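Local atomic coordinates of serpin (Taeniopygia guttata, PDB entry 5HGC), a protein that binds cortisol in a pocket of a serpin fold and may act as a serine protease inhibitor. Residues L169-Y174 with V317-S322; G210-Y215 with R267-Y272. One frame throughout, in Å; residues are numbered along the deposited sequence.

In the fold
Two strand pairings illustrate how one long strand can serve two sheets of the serpin fold. Contact 1 lies in the body of sheet A, whereas contact 2 sits at the corner between sheets B and C; their centres are 33 Å apart, and about 20 Å separates their nearest atoms. Along the chain, contact 2 is nested inside the loop that contact 1 closes. Strand 265-283 relates them: its beginning carries R267-Y272, and further on it runs beside strand 316-325, the home of V317-S322. Neither lines the steroid pocket; the F214 side chain is about 13 Å from the bound cortisol, and the link is indirect, through the salt bridge of D213 with R226, a pocket residue.

Contact 1 (L169-Y174 with V317-S322); sequences LASFVY and VVHKAS
Strands L169-Y174 and V317-S322 run parallel, their axes 4.8 Å apart at closest approach and 8° from alignment, with A170 opposite V318 and F172 opposite K320. Backbone bonds alternate between partners: S171 N donates to V318 O (3.0 Å), and S171 O receives K320 N (2.9 Å). H319 CA adds a weaker CA-H...O contact to the same carbonyl.

On the face carrying L169, S171 and V173, the polar centre is the 2.8 Å hydrogen bond between S171 OG and H319 ND1. The hydroxyl meets the imidazole edge in the ring plane; H319 CG is anti to its backbone N (chi1 174°), while S171 OG occupies the crowded position between N and C. H319 NE2 bonds to S38 N, so both ring nitrogens are engaged; S171 OG has a weak bond to S41 OG. An alanine in place of H319 would remove the bonds to S171 OG and S38 N, and probably loosen the side-chain tie between the strands and their hold on the S38 backbone. Nearby, V173 CG1 packs on A321 CB (4.1 Å). On the other face, the F172 ring leads away toward Y145 and I146 of helix 135-149, and S322 OG lies at the Y174 ring edge, while Y174 OH bonds to D324.

This is the shutter region of serpin sheet A, with the two strands directly paired; in inhibitory relatives the cleaved reactive loop inserts between them.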
loop_
_atom_site.group_PDB
_atom_site.type_symbol
_atom_site.label_atom_id
_atom_site.label_comp_id
_atom_site.label_asym_id
_atom_site.label_seq_id
_atom_site.Cartn_x
_atom_site.Cartn_y
_atom_site.Cartn_z
ATOM N N LEU A 169 2.330 -15.627 -6.433
ATOM C CA LEU A 169 2.015 -14.967 -5.133
ATOM C C LEU A 169 1.139 -13.787 -5.429
ATOM O O LEU A 169 1.559 -12.884 -6.142
ATOM C CB LEU A 169 3.285 -14.520 -4.418
ATOM C CG LEU A 169 3.175 -13.760 -3.094
ATOM C CD1 LEU A 169 2.508 -14.540 -1.967
ATOM C CD2 LEU A 169 4.595 -13.381 -2.698
ATOM N N ALA A 170 -0.092 -13.815 -4.938
ATOM C CA ALA A 170 -1.006 -12.672 -5.077
ATOM C C ALA A 170 -1.162 -11.849 -3.739
ATOM O O ALA A 170 -1.496 -12.444 -2.692
ATOM C CB ALA A 170 -2.364 -13.147 -5.554
ATOM N N SER A 171 -0.905 -10.518 -3.751
ATOM C CA SER A 171 -1.464 -9.670 -2.673
ATOM C C SER A 171 -2.369 -8.606 -3.227
ATOM O O SER A 171 -2.068 -7.955 -4.245
ATOM C CB SER A 171 -0.440 -9.089 -1.703
ATOM O OG SER A 171 0.313 -8.128 -2.405
ATOM N N PHE A 172 -3.498 -8.439 -2.552
ATOM C CA PHE A 172 -4.447 -7.486 -3.003
ATOM C C PHE A 172 -5.162 -6.880 -1.818
ATOM O O PHE A 172 -5.249 -7.481 -0.760
ATOM C CB PHE A 172 -5.404 -8.126 -3.998
ATOM C CG PHE A 172 -6.014 -9.405 -3.511
ATOM C CD1 PHE A 172 -5.271 -10.615 -3.516
ATOM C CD2 PHE A 172 -7.345 -9.433 -3.055
ATOM C CE1 PHE A 172 -5.858 -11.804 -3.057
ATOM C CE2 PHE A 172 -7.928 -10.638 -2.615
ATOM C CZ PHE A 172 -7.190 -11.811 -2.611
ATOM N N VAL A 173 -5.694 -5.686 -2.018
ATOM C CA VAL A 173 -6.296 -4.896 -0.914
ATOM C C VAL A 173 -7.089 -3.772 -1.526
ATOM O O VAL A 173 -6.603 -3.103 -2.437
ATOM C CB VAL A 173 -5.238 -4.372 0.096
ATOM C CG1 VAL A 173 -4.133 -3.622 -0.630
ATOM C CG2 VAL A 173 -5.908 -3.571 1.184
ATOM N N TYR A 174 -8.328 -3.641 -1.061
ATOM C CA TYR A 174 -9.216 -2.531 -1.401
ATOM C C TYR A 174 -9.473 -1.733 -0.094
ATOM O O TYR A 174 -9.616 -2.331 0.995
ATOM C CB TYR A 174 -10.562 -3.017 -1.991
ATOM C CG TYR A 174 -11.640 -1.927 -2.011
ATOM C CD1 TYR A 174 -11.761 -1.030 -3.114
ATOM C CD2 TYR A 174 -12.533 -1.750 -0.914
ATOM C CE1 TYR A 174 -12.768 -0.047 -3.146
ATOM C CE2 TYR A 174 -13.511 -0.734 -0.925
ATOM C CZ TYR A 174 -13.614 0.102 -2.030
ATOM O OH TYR A 174 -14.572 1.070 -2.032
ATOM N N VAL A 317 4.701 -12.564 -8.921
ATOM C CA VAL A 317 4.013 -11.921 -7.783
ATOM C C VAL A 317 3.293 -10.728 -8.310
ATOM O O VAL A 317 3.915 -9.808 -8.824
ATOM C CB VAL A 317 4.920 -11.577 -6.591
ATOM C CG1 VAL A 317 6.273 -11.034 -7.014
ATOM C CG2 VAL A 317 4.221 -10.649 -5.586
ATOM N N VAL A 318 1.968 -10.797 -8.259
ATOM C CA VAL A 318 1.072 -9.698 -8.621
ATOM C C VAL A 318 0.552 -9.016 -7.372
ATOM O O VAL A 318 0.063 -9.696 -6.467
ATOM C CB VAL A 318 -0.109 -10.164 -9.474
ATOM C CG1 VAL A 318 -0.889 -8.951 -9.977
ATOM C CG2 VAL A 318 0.450 -10.905 -10.681
ATOM N N HIS A 319 0.696 -7.686 -7.321
ATOM C CA HIS A 319 0.115 -6.853 -6.272
ATOM C C HIS A 319 -0.930 -5.907 -6.830
ATOM O O HIS A 319 -0.643 -5.198 -7.786
ATOM C CB HIS A 319 1.185 -6.058 -5.575
ATOM C CG HIS A 319 0.634 -5.089 -4.582
ATOM N ND1 HIS A 319 0.085 -5.486 -3.379
ATOM C CD2 HIS A 319 0.498 -3.741 -4.636
ATOM C CE1 HIS A 319 -0.340 -4.417 -2.726
ATOM N NE2 HIS A 319 -0.096 -3.347 -3.465
ATOM N N LYS A 320 -2.144 -5.896 -6.284
ATOM C CA LYS A 320 -3.139 -4.914 -6.742
ATOM C C LYS A 320 -3.743 -4.180 -5.540
ATOM O O LYS A 320 -4.275 -4.822 -4.612
ATOM C CB LYS A 320 -4.229 -5.547 -7.629
ATOM C CG LYS A 320 -5.111 -4.570 -8.419
ATOM C CD LYS A 320 -5.945 -5.313 -9.451
ATOM C CE LYS A 320 -6.582 -4.430 -10.544
ATOM N NZ LYS A 320 -7.973 -3.887 -10.308
ATOM N N ALA A 321 -3.627 -2.847 -5.539
ATOM C CA ALA A 321 -4.224 -2.019 -4.480
ATOM C C ALA A 321 -5.287 -1.140 -5.092
ATOM O O ALA A 321 -5.145 -0.648 -6.191
ATOM C CB ALA A 321 -3.194 -1.173 -3.755
ATOM N N SER A 322 -6.348 -0.911 -4.350
ATOM C CA SER A 322 -7.450 -0.195 -4.878
ATOM C C SER A 322 -8.090 0.686 -3.795
ATOM O O SER A 322 -8.253 0.285 -2.624
ATOM C CB SER A 322 -8.401 -1.222 -5.438
ATOM O OG SER A 322 -9.396 -0.586 -6.132
#

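Contact 2 (G210-Y215 with R267-Y272); sequences GRFDFY and RFMNLY
At the junction of serpin sheets B and C, the chain turns a corner at G210 and the new strand, 211-215, crosses R267-Y272 at 106°. The pairing is therefore brief: G210 faces M269, R211 faces F268 and F212 faces R267, after which the strands diverge. G210 N donates to M269 O (3.0 Å) in the carbonyl plane, and M269 N returns a bond to G210 O. F212 and R267 form the second such ring, F212 N reaching R267 O (3.0 Å); in all but the first bond the donor stands above the carbonyl plane. Here the backbone angles of G210 would jam any CB against the preceding carbonyl oxygen.

The F212 ring is enclosed on three sides. L271 CD2 makes a CH-pi contact over one face, 4.2 Å from the centroid, and the opposite face meets G210 C near its rim. M269 CG presses on the edge at F212 CD2 (3.5 Å), and M269 SD stands at the same edge in a Met-aromatic contact. With its CG in the crowded position and a bend at chi3 (80°), M269 turns its CE onto F214 CB (3.7 Å).

At G210 the chain passes from strand 200-209 of sheet C to 211-217 of sheet B; partner strand 265-283, here beside 200-209 and 348-350 in sheet C, later continues into sheet A. I349 also covers F214 and M269. R267 extends alongside F214, its CD over the ring face in a CH-pi contact. R267 CZ lies 4.4 Å from the F214 centroid in a cation-pi interaction, the two planes 36° apart, with R267 NH1 closest to F214 CZ (3.4 Å). Beyond G210, R211 CG meets the edge of the F268 ring, which also touches P342 and P346.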
loop_
_atom_site.group_PDB
_atom_site.type_symbol
_atom_site.label_atom_id
_atom_site.label_comp_id
_atom_site.label_asym_id
_atom_site.label_seq_id
_atom_site.Cartn_x
_atom_site.Cartn_y
_atom_site.Cartn_z
ATOM N N GLY A 210 -12.565 24.462 6.999
ATOM C CA GLY A 210 -12.413 24.091 8.394
ATOM C C GLY A 210 -10.972 23.980 8.774
ATOM O O GLY A 210 -10.132 24.306 7.974
ATOM N N ARG A 211 -10.686 23.562 10.007
ATOM C CA ARG A 211 -9.316 23.463 10.508
ATOM C C ARG A 211 -8.686 22.094 10.168
ATOM O O ARG A 211 -9.200 21.062 10.594
ATOM C CB ARG A 211 -9.265 23.716 12.021
ATOM C CG ARG A 211 -9.642 25.129 12.425
ATOM C CD ARG A 211 -9.906 25.296 13.910
ATOM N NE ARG A 211 -8.652 25.153 14.614
ATOM C CZ ARG A 211 -8.411 24.239 15.562
ATOM N NH1 ARG A 211 -9.384 23.402 15.958
ATOM N NH2 ARG A 211 -7.195 24.188 16.142
ATOM N N PHE A 212 -7.591 22.088 9.403
ATOM C CA PHE A 212 -6.901 20.864 9.062
ATOM C C PHE A 212 -5.420 20.936 9.381
ATOM O O PHE A 212 -4.811 22.022 9.306
ATOM C CB PHE A 212 -7.083 20.600 7.587
ATOM C CG PHE A 212 -8.510 20.623 7.152
ATOM C CD1 PHE A 212 -9.407 19.630 7.568
ATOM C CD2 PHE A 212 -8.969 21.632 6.324
ATOM C CE1 PHE A 212 -10.747 19.672 7.162
ATOM C CE2 PHE A 212 -10.296 21.664 5.885
ATOM C CZ PHE A 212 -11.198 20.699 6.320
ATOM N N ASP A 213 -4.821 19.782 9.680
ATOM C CA ASP A 213 -3.404 19.687 9.876
ATOM C C ASP A 213 -2.755 20.129 8.599
ATOM O O ASP A 213 -3.179 19.749 7.495
ATOM C CB ASP A 213 -3.002 18.278 10.300
ATOM C CG ASP A 213 -3.406 17.971 11.771
ATOM O OD1 ASP A 213 -4.075 18.812 12.433
ATOM O OD2 ASP A 213 -3.079 16.882 12.291
ATOM N N PHE A 214 -1.774 21.007 8.759
ATOM C CA PHE A 214 -1.125 21.661 7.640
ATOM C C PHE A 214 0.350 21.854 7.928
ATOM O O PHE A 214 0.739 22.061 9.088
ATOM C CB PHE A 214 -1.787 23.006 7.397
ATOM C CG PHE A 214 -1.110 23.818 6.351
ATOM C CD1 PHE A 214 -0.021 24.691 6.689
ATOM C CD2 PHE A 214 -1.521 23.727 5.019
ATOM C CE1 PHE A 214 0.657 25.403 5.696
ATOM C CE2 PHE A 214 -0.864 24.471 4.019
ATOM C CZ PHE A 214 0.216 25.297 4.343
ATOM N N TYR A 215 1.171 21.791 6.879
ATOM C CA TYR A 215 2.576 22.159 6.973
ATOM C C TYR A 215 3.094 22.433 5.602
ATOM O O TYR A 215 2.723 21.716 4.684
ATOM C CB TYR A 215 3.397 21.030 7.587
ATOM C CG TYR A 215 4.885 21.332 7.652
ATOM C CD1 TYR A 215 5.387 22.346 8.492
ATOM C CD2 TYR A 215 5.795 20.617 6.854
ATOM C CE1 TYR A 215 6.741 22.630 8.532
ATOM C CE2 TYR A 215 7.138 20.910 6.901
ATOM C CZ TYR A 215 7.596 21.911 7.747
ATOM O OH TYR A 215 8.933 22.185 7.787
ATOM N N ARG A 267 -4.894 24.549 10.864
ATOM C CA ARG A 267 -5.043 25.822 10.188
ATOM C C ARG A 267 -6.431 25.851 9.558
ATOM O O ARG A 267 -6.847 24.914 8.875
ATOM C CB ARG A 267 -3.985 25.915 9.103
ATOM C CG ARG A 267 -3.632 27.309 8.606
ATOM C CD ARG A 267 -2.635 27.195 7.481
ATOM N NE ARG A 267 -2.133 28.487 6.985
ATOM C CZ ARG A 267 -1.814 28.752 5.701
ATOM N NH1 ARG A 267 -1.969 27.840 4.724
ATOM N NH2 ARG A 267 -1.369 29.959 5.378
ATOM N N PHE A 268 -7.190 26.908 9.811
ATOM C CA PHE A 268 -8.473 27.069 9.127
ATOM C C PHE A 268 -8.250 27.461 7.641
ATOM O O PHE A 268 -7.390 28.310 7.310
ATOM C CB PHE A 268 -9.294 28.093 9.861
ATOM C CG PHE A 268 -10.691 28.215 9.366
ATOM C CD1 PHE A 268 -11.710 27.425 9.929
ATOM C CD2 PHE A 268 -11.004 29.121 8.352
ATOM C CE1 PHE A 268 -13.041 27.551 9.480
ATOM C CE2 PHE A 268 -12.296 29.252 7.887
ATOM C CZ PHE A 268 -13.331 28.465 8.441
ATOM N N MET A 269 -8.982 26.797 6.743
ATOM C CA MET A 269 -8.735 26.894 5.294
ATOM C C MET A 269 -9.881 26.425 4.437
ATOM O O MET A 269 -10.796 25.697 4.901
ATOM C CB MET A 269 -7.480 26.115 4.886
ATOM C CG MET A 269 -7.582 24.616 5.067
ATOM S SD MET A 269 -6.104 23.682 4.607
ATOM C CE MET A 269 -5.100 23.940 6.059
ATOM N N ASN A 270 -9.784 26.806 3.174
ATOM C CA ASN A 270 -10.625 26.272 2.140
ATOM C C ASN A 270 -9.855 25.168 1.480
ATOM O O ASN A 270 -8.697 25.396 1.031
ATOM C CB ASN A 270 -10.919 27.365 1.145
ATOM C CG ASN A 270 -11.754 28.443 1.778
ATOM O OD1 ASN A 270 -12.840 28.161 2.291
ATOM N ND2 ASN A 270 -11.208 29.649 1.860
ATOM N N LEU A 271 -10.471 23.980 1.472
ATOM C CA LEU A 271 -9.814 22.761 0.989
ATOM C C LEU A 271 -10.601 22.223 -0.177
ATOM O O LEU A 271 -11.835 22.025 -0.078
ATOM C CB LEU A 271 -9.626 21.699 2.081
ATOM C CG LEU A 271 -8.785 20.475 1.676
ATOM C CD1 LEU A 271 -7.346 20.767 1.235
ATOM C CD2 LEU A 271 -8.814 19.463 2.831
ATOM N N TYR A 272 -9.868 22.043 -1.273
ATOM C CA TYR A 272 -10.382 21.478 -2.471
ATOM C C TYR A 272 -9.590 20.219 -2.748
ATOM O O TYR A 272 -8.350 20.237 -2.839
ATOM C CB TYR A 272 -10.261 22.460 -3.634
ATOM C CG TYR A 272 -11.218 23.614 -3.557
ATOM C CD1 TYR A 272 -12.504 23.521 -4.108
ATOM C CD2 TYR A 272 -10.840 24.811 -2.948
ATOM C CE1 TYR A 272 -13.392 24.583 -4.038
ATOM C CE2 TYR A 272 -11.712 25.873 -2.877
ATOM C CZ TYR A 272 -12.983 25.754 -3.422
ATOM O OH TYR A 272 -13.854 26.805 -3.307
#